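Nigritoxine (Vibrio nigripulchritudo, PDB 5M41) is a bacterial toxin active against crustaceans and insects, with a new fold and a bound magnesium ion. Local coordinates at residues I20-V25 with I198-L203; Y29-K34 with L352-R357; F606-E611 with N620-E625; G612-D617 with L730-Q735. All coordinates share one frame; numbering follows the deposited sequence.

Contact 1. Residues I20-V25 with I198-L203; sequences INHSAV and ILSTLL
The polar part of this contact is a single bond: H22 ND1 and S200 OG lie 2.7 Å apart, and either could be the donor. The bond is bent (132°), and OG comes at the imidazole obliquely. S200 is modelled in two conformers, so the description holds for one of them. In this one OG stands between its own backbone N and carbonyl carbon (chi1 59°), turned to H22 while it also hydrogen-bonds Q197 O one turn back. I20 O lies over one face of the H22 ring, 3.6 Å above its centre.

The pair joins the first turn of helix 22-30 to helix 195-203. The first turn is opened by N21 at the N-cap, whose OD1 takes a weak bond from A24 N.

The nonpolar part is V25 on S200: CG1 of the valine rests 3.8 Å from S200 CB, beside the polar pair. With it goes a close approach of the backbones, the CA atoms of H22 and S200 being 5.8 Å apart. A residue as small as S200 is consistent with so near a pass, and L199 extends the packing onto A26, Y29 and R30.

Contact 2. Residues Y29-K34 with L352-R357; sequences YRNLTK and LGQVVR
Q354 NE2 points at N31 OD1 from 3.4 Å, a weak but nearly straight hydrogen bond (N-H...O 173°) and the sole side-chain link between the two segments. The two side chains come from opposite directions, their amide planes 33° apart. Q354 OE1 stays back, at 4.0 Å from N31 OD1, so the NH2 branch does the touching. Reach comes mainly from the glutamine: its first torsion lies off a staggered position (chi1 -96°), but beyond CG the chain runs straight out from the strand. N31 meets it from the turn just after helix 22-30, with CG set opposite its own carbonyl carbon. The CA atoms of N31 and V356, the nearest pair, are still 9.8 Å apart, so the backbones do not pack and little surface is buried. Both side chains also touch R429, which pairs with Q354 through the backbone.

Q354 opens strand 354-357, an outer strand of a three-stranded antiparallel sheet. Its pairing with 427-429 is interrupted by a classic beta bulge, in which V356 and R357 both face T427. Helix 253-264 is reached from both segments: L32, in the loop after helix 22-30, packs on its F258, L261 and V262, while R357 of the strand forms a salt bridge with its D259.

Contact 3. Residues F606-E611 with N620-E625; sequences FLTYIE and NKYGNE
K621, in the last turn of helix 618-621, lays CG over one face of the Y622 ring, 3.7 Å above the plane and over its centre, and that ring meets T608 across the contact. Y622 itself has left helical backbone angles, and its outer ring atoms do the touching: CE2 lies 3.7 Å from T608 CG2 and 3.6 Å from T608 O, the two side chains crossing at about a right angle. T608 offers its methyl because CG2 stands opposite the backbone N, while its OG1 is engaged by N604 O and L642 N. The Y622 hydroxyl is held by D641 OD2.

After G623, N624 occupies the N-cap position and its OD1 caps E627 N. E625 then sends a fully extended chain (chi2 -178°) back to the first helix. Its OE2 accepts the hydroxyl proton of Y609 at 2.7 Å from OH, nearly in line with the C-O bond. OE2 lies at the edge of the Y609 ring, in its plane, although ring and carboxylate planes are 49° apart. F582 and F618 pack on the same buried tyrosine. K613 forms a long, weak ion pair with E625 OE1.

The arrangement is a succession of consecutive helices, 603-614, the short 618-621 and the N-capped 625-632, joined here by Y622 on T608 and by the Y609-E625 hydrogen bond.

Contact 4. Residues G612-D617 with L730-Q735; sequences GKKTGD and LTNGRQ
K614 NZ donates to N732 OD1 at 2.6 Å, reaching the amide oxygen nearly along the C=O axis (170°). The lysine is extended at chi2 but bent at chi3 (56°), and this kink delivers the ammonium to its acceptors. Three acceptors grip NZ: N732 OD1, V729 O and the carboxylate of E611, a salt bridge from one turn back on the same helix. CE follows along, 3.3 Å from N732 OD1. The lysine and asparagine chains run alongside in opposite senses. N732 directs its oxygen to the lysine with CG opposite its own carbonyl carbon (chi1 -63°), from a backbone of positive phi.

Both partners lie near the ends of their helices. N732 and G733 are the central residues of a type I' beta turn from T731 to R734, which follows helix 719-731 and is closed by R734 N to T731 O at 3.0 Å. T731 OG1 adds a bond from Q735 N at 3.1 Å. On the other segment, an ST turn follows near the end of helix 603-614: T615 OG1 accepts from D617 N at 3.1 Å and donates to G612 O at 2.7 Å. G616, between T615 and D617, has positive phi. D617 then turns its carboxylate to N620 N, capping the next helix, with K408 as a salt-bridge partner. Several residues of the 731-734 turn also touch a crystal neighbour.

How the contacts relate
The four contacts fall into two pairs on opposite sides of the chain's centre. Contacts 1 and 2 share helix 22-30, their centres 13 Å apart, and touch where L203 CD1 packs 3.6 Å from Y29 CG. Contacts 3 and 4 share helix 603-614, with centres 11 Å apart; Y622 CE2 lies 3.8 Å from G612 CA. Between the pairs the gap is wide: contacts 1 and 3 have centres 56 Å apart, and the nearest atoms of contacts 2 and 4 are about 29 Å apart. The magnesium ion, bound by V189, E192 and D195, lies near contact 1, about 13 Å from the side chain of H22; D195 begins the helix that carries S200.

Contact 1. Residues I20-V25 with I198-L203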
# COMPACT_ATOMS: atom_id res chain seq x y z
N ILE A 20 -6.28 -27.95 1.18
CA ILE A 20 -7.32 -27.00 0.78
C ILE A 20 -7.99 -26.35 1.99
O ILE A 20 -8.36 -27.04 2.93
CB ILE A 20 -8.37 -27.66 -0.12
CG1 ILE A 20 -7.74 -28.04 -1.47
CG2 ILE A 20 -9.56 -26.71 -0.37
CD1 ILE A 20 -8.56 -29.04 -2.26
N ASN A 21 -8.17 -25.02 1.96
CA ASN A 21 -9.00 -24.38 2.97
C ASN A 21 -10.47 -24.58 2.62
O ASN A 21 -11.06 -23.79 1.87
CB ASN A 21 -8.64 -22.90 3.13
CG ASN A 21 -9.38 -22.26 4.27
OD1 ASN A 21 -10.37 -22.80 4.75
ND2 ASN A 21 -8.90 -21.10 4.73
N HIS A 22 -11.07 -25.65 3.15
CA HIS A 22 -12.44 -26.04 2.74
C HIS A 22 -13.49 -25.03 3.12
O HIS A 22 -14.46 -24.86 2.39
CB HIS A 22 -12.84 -27.38 3.33
CG HIS A 22 -11.89 -28.49 3.01
ND1 HIS A 22 -11.70 -28.96 1.75
CD2 HIS A 22 -11.07 -29.24 3.84
CE1 HIS A 22 -10.78 -29.96 1.78
NE2 HIS A 22 -10.40 -30.13 3.06
N SER A 23 -13.35 -24.39 4.27
CA SER A 23 -14.32 -23.38 4.63
C SER A 23 -14.31 -22.16 3.70
O SER A 23 -15.35 -21.58 3.44
CB SER A 23 -14.19 -22.97 6.11
OG SER A 23 -12.95 -22.36 6.35
N ALA A 24 -13.15 -21.79 3.17
CA ALA A 24 -13.06 -20.66 2.24
C ALA A 24 -13.80 -20.98 0.93
O ALA A 24 -14.47 -20.12 0.38
CB ALA A 24 -11.60 -20.33 1.93
N VAL A 25 -13.64 -22.20 0.43
CA VAL A 25 -14.39 -22.64 -0.76
C VAL A 25 -15.90 -22.69 -0.45
O VAL A 25 -16.71 -22.05 -1.13
CB VAL A 25 -13.86 -24.01 -1.24
CG1 VAL A 25 -14.65 -24.50 -2.43
CG2 VAL A 25 -12.37 -23.92 -1.58
N ILE A 198 -17.30 -31.67 2.61
CA ILE A 198 -18.16 -32.37 1.67
C ILE A 198 -18.51 -31.41 0.55
O ILE A 198 -18.43 -31.75 -0.63
CB ILE A 198 -19.39 -32.98 2.34
CG1 ILE A 198 -18.94 -34.00 3.38
CG2 ILE A 198 -20.23 -33.73 1.32
CD1 ILE A 198 -19.63 -35.34 3.31
N LEU A 199 -18.81 -30.17 0.93
CA LEU A 199 -19.15 -29.14 -0.04
C LEU A 199 -18.01 -28.85 -1.05
O LEU A 199 -18.24 -28.79 -2.27
CB LEU A 199 -19.55 -27.87 0.71
CG LEU A 199 -20.44 -26.81 0.08
CD1 LEU A 199 -21.51 -27.35 -0.89
CD2 LEU A 199 -21.08 -26.03 1.22
N SER A 200 -16.78 -28.68 -0.56
CA SER A 200 -15.67 -28.38 -1.46
C SER A 200 -15.35 -29.58 -2.36
O SER A 200 -14.95 -29.39 -3.53
CB SER A 200 -14.42 -27.91 -0.68
OG SER A 200 -13.96 -28.87 0.24
N THR A 201 -15.55 -30.79 -1.85
CA THR A 201 -15.30 -31.99 -2.62
C THR A 201 -16.33 -32.16 -3.72
O THR A 201 -15.98 -32.54 -4.84
CB THR A 201 -15.35 -33.24 -1.72
OG1 THR A 201 -14.25 -33.16 -0.83
CG2 THR A 201 -15.18 -34.52 -2.53
N LEU A 202 -17.58 -31.91 -3.38
CA LEU A 202 -18.69 -32.06 -4.32
C LEU A 202 -18.74 -31.00 -5.41
O LEU A 202 -19.47 -31.15 -6.40
CB LEU A 202 -20.03 -32.12 -3.57
CG LEU A 202 -20.22 -33.42 -2.76
CD1 LEU A 202 -21.46 -33.33 -1.88
CD2 LEU A 202 -20.35 -34.62 -3.66
N LEU A 203 -17.94 -29.95 -5.25
CA LEU A 203 -17.90 -28.85 -6.21
C LEU A 203 -16.55 -28.78 -6.97
O LEU A 203 -16.39 -27.98 -7.88
CB LEU A 203 -18.21 -27.51 -5.52
CG LEU A 203 -19.64 -27.24 -5.03
CD1 LEU A 203 -19.72 -25.95 -4.25
CD2 LEU A 203 -20.61 -27.18 -6.20

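Contact 2. Residues Y29-K34 with L352-R357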
# COMPACT_ATOMS: atom_id res chain seq x y z
N TYR A 29 -19.50 -20.48 -1.83
CA TYR A 29 -20.69 -21.09 -2.45
C TYR A 29 -21.95 -20.81 -1.62
O TYR A 29 -23.00 -20.43 -2.16
CB TYR A 29 -20.50 -22.61 -2.64
CG TYR A 29 -21.76 -23.23 -3.20
CD1 TYR A 29 -22.03 -23.16 -4.55
CD2 TYR A 29 -22.70 -23.81 -2.34
CE1 TYR A 29 -23.20 -23.70 -5.08
CE2 TYR A 29 -23.87 -24.34 -2.85
CZ TYR A 29 -24.11 -24.28 -4.22
OH TYR A 29 -25.28 -24.76 -4.70
N ARG A 30 -21.82 -20.97 -0.31
CA ARG A 30 -22.94 -20.79 0.61
C ARG A 30 -23.43 -19.35 0.61
O ARG A 30 -24.61 -19.09 0.78
CB ARG A 30 -22.54 -21.24 2.04
CG ARG A 30 -22.77 -22.74 2.26
CD ARG A 30 -22.77 -23.14 3.75
NE ARG A 30 -21.51 -22.71 4.37
CZ ARG A 30 -20.54 -23.50 4.78
NH1 ARG A 30 -20.67 -24.81 4.75
NH2 ARG A 30 -19.43 -22.96 5.29
N ASN A 31 -22.54 -18.40 0.40
CA ASN A 31 -22.96 -17.01 0.41
C ASN A 31 -23.56 -16.48 -0.90
O ASN A 31 -24.01 -15.35 -0.96
CB ASN A 31 -21.83 -16.13 0.92
CG ASN A 31 -21.63 -16.31 2.43
OD1 ASN A 31 -20.54 -16.57 2.89
ND2 ASN A 31 -22.69 -16.20 3.17
N LEU A 32 -23.58 -17.32 -1.94
CA LEU A 32 -24.31 -16.97 -3.17
C LEU A 32 -25.80 -17.00 -2.86
O LEU A 32 -26.25 -17.81 -2.05
CB LEU A 32 -24.01 -17.98 -4.27
CG LEU A 32 -22.58 -18.02 -4.79
CD1 LEU A 32 -22.46 -19.09 -5.89
CD2 LEU A 32 -22.21 -16.64 -5.35
N THR A 33 -26.58 -16.14 -3.52
CA THR A 33 -28.04 -16.28 -3.44
C THR A 33 -28.43 -17.61 -4.11
O THR A 33 -27.66 -18.15 -4.91
CB THR A 33 -28.76 -15.14 -4.21
OG1 THR A 33 -28.40 -15.23 -5.58
CG2 THR A 33 -28.37 -13.71 -3.65
N LYS A 34 -29.61 -18.13 -3.79
CA LYS A 34 -30.15 -19.32 -4.47
C LYS A 34 -30.13 -19.18 -6.00
O LYS A 34 -29.72 -20.11 -6.71
CB LYS A 34 -31.58 -19.61 -3.99
CG LYS A 34 -31.67 -20.50 -2.76
CD LYS A 34 -31.82 -21.98 -3.15
CE LYS A 34 -33.28 -22.40 -3.28
NZ LYS A 34 -33.42 -23.56 -4.21
N LEU A 352 -12.33 -9.43 12.44
CA LEU A 352 -12.78 -8.72 11.23
C LEU A 352 -14.06 -9.28 10.62
O LEU A 352 -14.92 -8.53 10.18
CB LEU A 352 -11.66 -8.72 10.17
CG LEU A 352 -11.93 -8.02 8.84
CD1 LEU A 352 -12.07 -6.53 9.07
CD2 LEU A 352 -10.81 -8.27 7.84
N GLY A 353 -14.17 -10.61 10.58
CA GLY A 353 -15.23 -11.31 9.84
C GLY A 353 -14.62 -12.38 8.95
O GLY A 353 -13.47 -12.77 9.15
N GLN A 354 -15.38 -12.87 7.97
CA GLN A 354 -14.84 -13.79 6.97
C GLN A 354 -14.02 -13.04 5.93
O GLN A 354 -14.50 -12.06 5.36
CB GLN A 354 -15.96 -14.42 6.19
CG GLN A 354 -16.42 -15.78 6.63
CD GLN A 354 -17.64 -16.18 5.86
OE1 GLN A 354 -18.60 -16.66 6.44
NE2 GLN A 354 -17.64 -15.93 4.54
N VAL A 355 -12.82 -13.52 5.64
CA VAL A 355 -12.12 -13.06 4.46
C VAL A 355 -12.76 -13.75 3.25
O VAL A 355 -12.85 -14.99 3.22
CB VAL A 355 -10.61 -13.36 4.52
CG1 VAL A 355 -9.93 -13.02 3.17
CG2 VAL A 355 -9.95 -12.54 5.63
N VAL A 356 -13.21 -12.95 2.29
CA VAL A 356 -13.88 -13.47 1.09
C VAL A 356 -12.84 -13.84 0.02
O VAL A 356 -12.81 -14.95 -0.46
CB VAL A 356 -14.97 -12.51 0.57
CG1 VAL A 356 -15.60 -13.03 -0.72
CG2 VAL A 356 -16.09 -12.38 1.62
N ARG A 357 -11.94 -12.91 -0.29
CA ARG A 357 -10.95 -13.13 -1.33
C ARG A 357 -9.70 -12.33 -1.02
O ARG A 357 -9.79 -11.25 -0.39
CB ARG A 357 -11.53 -12.73 -2.71
CG ARG A 357 -11.99 -11.27 -2.81
CD ARG A 357 -12.04 -10.76 -4.26
NE ARG A 357 -10.68 -10.81 -4.80
CZ ARG A 357 -10.30 -11.34 -5.96
NH1 ARG A 357 -11.19 -11.83 -6.83
NH2 ARG A 357 -9.01 -11.33 -6.26

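Contact 3. Residues F606-E611 with N620-E625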
# COMPACT_ATOMS: atom_id res chain seq x y z
N PHE A 606 11.60 29.18 0.77
CA PHE A 606 10.28 28.78 1.28
C PHE A 606 9.24 28.96 0.17
O PHE A 606 8.48 28.05 -0.12
CB PHE A 606 9.90 29.60 2.53
CG PHE A 606 8.57 29.20 3.16
CD1 PHE A 606 8.46 28.02 3.92
CD2 PHE A 606 7.44 29.99 2.98
CE1 PHE A 606 7.24 27.65 4.50
CE2 PHE A 606 6.22 29.62 3.56
CZ PHE A 606 6.12 28.46 4.32
N LEU A 607 9.25 30.14 -0.46
CA LEU A 607 8.31 30.45 -1.55
C LEU A 607 8.38 29.38 -2.65
O LEU A 607 7.34 28.85 -3.07
CB LEU A 607 8.53 31.86 -2.14
CG LEU A 607 7.70 32.26 -3.37
CD1 LEU A 607 6.19 32.15 -3.08
CD2 LEU A 607 8.07 33.65 -3.90
N THR A 608 9.59 29.08 -3.10
CA THR A 608 9.80 28.14 -4.20
C THR A 608 9.31 26.77 -3.78
O THR A 608 8.57 26.12 -4.53
CB THR A 608 11.27 28.07 -4.65
OG1 THR A 608 11.66 29.35 -5.16
CG2 THR A 608 11.45 27.04 -5.78
N TYR A 609 9.72 26.33 -2.60
CA TYR A 609 9.32 24.99 -2.16
C TYR A 609 7.80 24.87 -2.08
O TYR A 609 7.23 23.93 -2.62
CB TYR A 609 10.01 24.56 -0.86
CG TYR A 609 9.53 23.21 -0.38
CD1 TYR A 609 10.04 22.02 -0.93
CD2 TYR A 609 8.56 23.11 0.61
CE1 TYR A 609 9.59 20.78 -0.50
CE2 TYR A 609 8.10 21.87 1.05
CZ TYR A 609 8.62 20.71 0.50
OH TYR A 609 8.17 19.47 0.94
N ILE A 610 7.15 25.84 -1.45
CA ILE A 610 5.71 25.78 -1.24
C ILE A 610 4.94 25.84 -2.58
O ILE A 610 4.00 25.05 -2.79
CB ILE A 610 5.24 26.84 -0.22
CG1 ILE A 610 5.79 26.50 1.17
CG2 ILE A 610 3.71 26.95 -0.17
CD1 ILE A 610 5.29 25.19 1.77
N GLU A 611 5.35 26.74 -3.48
CA GLU A 611 4.74 26.81 -4.81
C GLU A 611 4.89 25.47 -5.55
O GLU A 611 3.98 25.03 -6.22
CB GLU A 611 5.32 27.96 -5.63
CG GLU A 611 4.97 29.33 -5.06
CD GLU A 611 3.47 29.62 -5.12
OE1 GLU A 611 2.90 29.50 -6.21
OE2 GLU A 611 2.86 29.97 -4.09
N ASN A 620 7.10 16.83 -10.73
CA ASN A 620 6.76 17.31 -12.06
C ASN A 620 7.24 18.74 -12.30
O ASN A 620 7.71 19.05 -13.39
CB ASN A 620 5.25 17.24 -12.30
CG ASN A 620 4.85 17.80 -13.64
OD1 ASN A 620 5.10 17.19 -14.68
ND2 ASN A 620 4.26 18.98 -13.63
N LYS A 621 7.12 19.58 -11.28
CA LYS A 621 7.44 21.00 -11.39
C LYS A 621 8.93 21.30 -11.25
O LYS A 621 9.52 21.95 -12.11
CB LYS A 621 6.64 21.79 -10.34
CG LYS A 621 6.91 23.28 -10.30
CD LYS A 621 6.44 24.01 -11.56
CE LYS A 621 7.16 25.35 -11.69
NZ LYS A 621 6.63 26.20 -12.80
N TYR A 622 9.54 20.85 -10.16
CA TYR A 622 10.97 20.99 -9.98
C TYR A 622 11.50 19.57 -9.93
O TYR A 622 10.76 18.63 -10.17
CB TYR A 622 11.26 21.78 -8.71
CG TYR A 622 10.67 23.17 -8.75
CD1 TYR A 622 10.98 24.06 -9.78
CD2 TYR A 622 9.79 23.61 -7.76
CE1 TYR A 622 10.43 25.33 -9.83
CE2 TYR A 622 9.24 24.88 -7.79
CZ TYR A 622 9.56 25.74 -8.83
OH TYR A 622 9.02 27.01 -8.88
N GLY A 623 12.77 19.37 -9.64
CA GLY A 623 13.25 17.99 -9.77
C GLY A 623 12.73 17.00 -8.74
O GLY A 623 11.72 17.22 -8.06
N ASN A 624 13.44 15.88 -8.65
CA ASN A 624 13.46 15.06 -7.46
C ASN A 624 13.44 15.95 -6.20
O ASN A 624 14.27 16.87 -6.05
CB ASN A 624 14.73 14.21 -7.52
CG ASN A 624 14.90 13.33 -6.30
OD1 ASN A 624 14.91 13.79 -5.17
ND2 ASN A 624 15.11 12.05 -6.55
N GLU A 625 12.48 15.70 -5.32
CA GLU A 625 12.23 16.57 -4.19
C GLU A 625 13.34 16.45 -3.16
O GLU A 625 13.75 17.43 -2.55
CB GLU A 625 10.85 16.29 -3.57
CG GLU A 625 10.46 17.29 -2.48
CD GLU A 625 9.12 16.97 -1.84
OE1 GLU A 625 8.38 16.18 -2.44
OE2 GLU A 625 8.82 17.49 -0.74

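Contact 4. Residues G612-D617 with L730-Q735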
# COMPACT_ATOMS: atom_id res chain seq x y z
N GLY A 612 6.03 24.81 -5.36
CA GLY A 612 6.23 23.49 -5.93
C GLY A 612 5.28 22.47 -5.33
O GLY A 612 4.59 21.74 -6.06
N LYS A 613 5.25 22.41 -4.00
CA LYS A 613 4.35 21.51 -3.28
C LYS A 613 2.87 21.82 -3.54
O LYS A 613 2.04 20.91 -3.51
CB LYS A 613 4.63 21.51 -1.79
CG LYS A 613 5.88 20.75 -1.40
CD LYS A 613 5.80 19.28 -1.80
CE LYS A 613 5.23 18.41 -0.70
NZ LYS A 613 5.55 16.97 -0.94
N LYS A 614 2.54 23.09 -3.78
CA LYS A 614 1.15 23.52 -4.06
C LYS A 614 0.55 22.88 -5.30
O LYS A 614 -0.66 22.70 -5.36
CB LYS A 614 1.05 25.04 -4.22
CG LYS A 614 0.82 25.77 -2.92
CD LYS A 614 1.02 27.28 -3.07
CE LYS A 614 0.15 27.91 -4.17
NZ LYS A 614 0.13 29.39 -3.97
N THR A 615 1.38 22.55 -6.29
CA THR A 615 0.90 21.90 -7.51
C THR A 615 0.34 20.50 -7.22
O THR A 615 -0.41 19.95 -8.04
CB THR A 615 2.01 21.73 -8.56
OG1 THR A 615 3.00 20.82 -8.07
CG2 THR A 615 2.64 23.10 -8.93
N GLY A 616 0.70 19.94 -6.07
CA GLY A 616 0.33 18.57 -5.74
C GLY A 616 1.28 17.55 -6.33
O GLY A 616 1.21 16.38 -6.00
N ASP A 617 2.19 18.01 -7.20
CA ASP A 617 3.20 17.15 -7.81
C ASP A 617 4.56 17.86 -7.91
O ASP A 617 4.98 18.28 -8.99
CB ASP A 617 2.73 16.66 -9.18
CG ASP A 617 3.62 15.55 -9.77
OD1 ASP A 617 4.71 15.27 -9.23
OD2 ASP A 617 3.21 14.97 -10.80
N LEU A 730 -0.74 31.88 -0.18
CA LEU A 730 -2.09 31.56 0.23
C LEU A 730 -3.15 31.81 -0.83
O LEU A 730 -4.18 31.14 -0.83
CB LEU A 730 -2.47 32.29 1.52
CG LEU A 730 -1.55 32.04 2.71
CD1 LEU A 730 -1.89 32.96 3.86
CD2 LEU A 730 -1.59 30.58 3.17
N THR A 731 -2.91 32.78 -1.73
CA THR A 731 -3.96 33.18 -2.68
C THR A 731 -3.50 33.30 -4.14
O THR A 731 -4.23 33.83 -4.97
CB THR A 731 -4.66 34.51 -2.26
OG1 THR A 731 -3.82 35.63 -2.60
CG2 THR A 731 -4.99 34.54 -0.75
N ASN A 732 -2.30 32.82 -4.44
CA ASN A 732 -1.71 32.97 -5.78
C ASN A 732 -1.64 34.44 -6.20
O ASN A 732 -1.69 34.74 -7.38
CB ASN A 732 -2.47 32.14 -6.83
CG ASN A 732 -2.39 30.65 -6.58
OD1 ASN A 732 -1.53 30.17 -5.86
ND2 ASN A 732 -3.31 29.92 -7.17
N GLY A 733 -1.51 35.34 -5.23
CA GLY A 733 -1.40 36.78 -5.51
C GLY A 733 -2.71 37.43 -5.93
O GLY A 733 -2.71 38.55 -6.45
N ARG A 734 -3.83 36.75 -5.73
CA ARG A 734 -5.15 37.28 -6.12
C ARG A 734 -5.70 38.24 -5.08
O ARG A 734 -6.47 39.13 -5.40
CB ARG A 734 -6.15 36.14 -6.38
CG ARG A 734 -6.04 35.52 -7.77
CD ARG A 734 -6.59 34.11 -7.76
NE ARG A 734 -7.55 33.88 -8.85
CZ ARG A 734 -8.30 32.79 -9.00
NH1 ARG A 734 -8.21 31.76 -8.15
NH2 ARG A 734 -9.14 32.70 -10.02
N GLN A 735 -5.31 38.07 -3.83
CA GLN A 735 -5.80 38.94 -2.76
C GLN A 735 -4.66 39.66 -2.04
O GLN A 735 -3.67 39.05 -1.68
CB GLN A 735 -6.65 38.12 -1.78
CG GLN A 735 -7.23 38.93 -0.65
CD GLN A 735 -8.01 38.08 0.33
OE1 GLN A 735 -7.53 37.04 0.80
NE2 GLN A 735 -9.24 38.51 0.64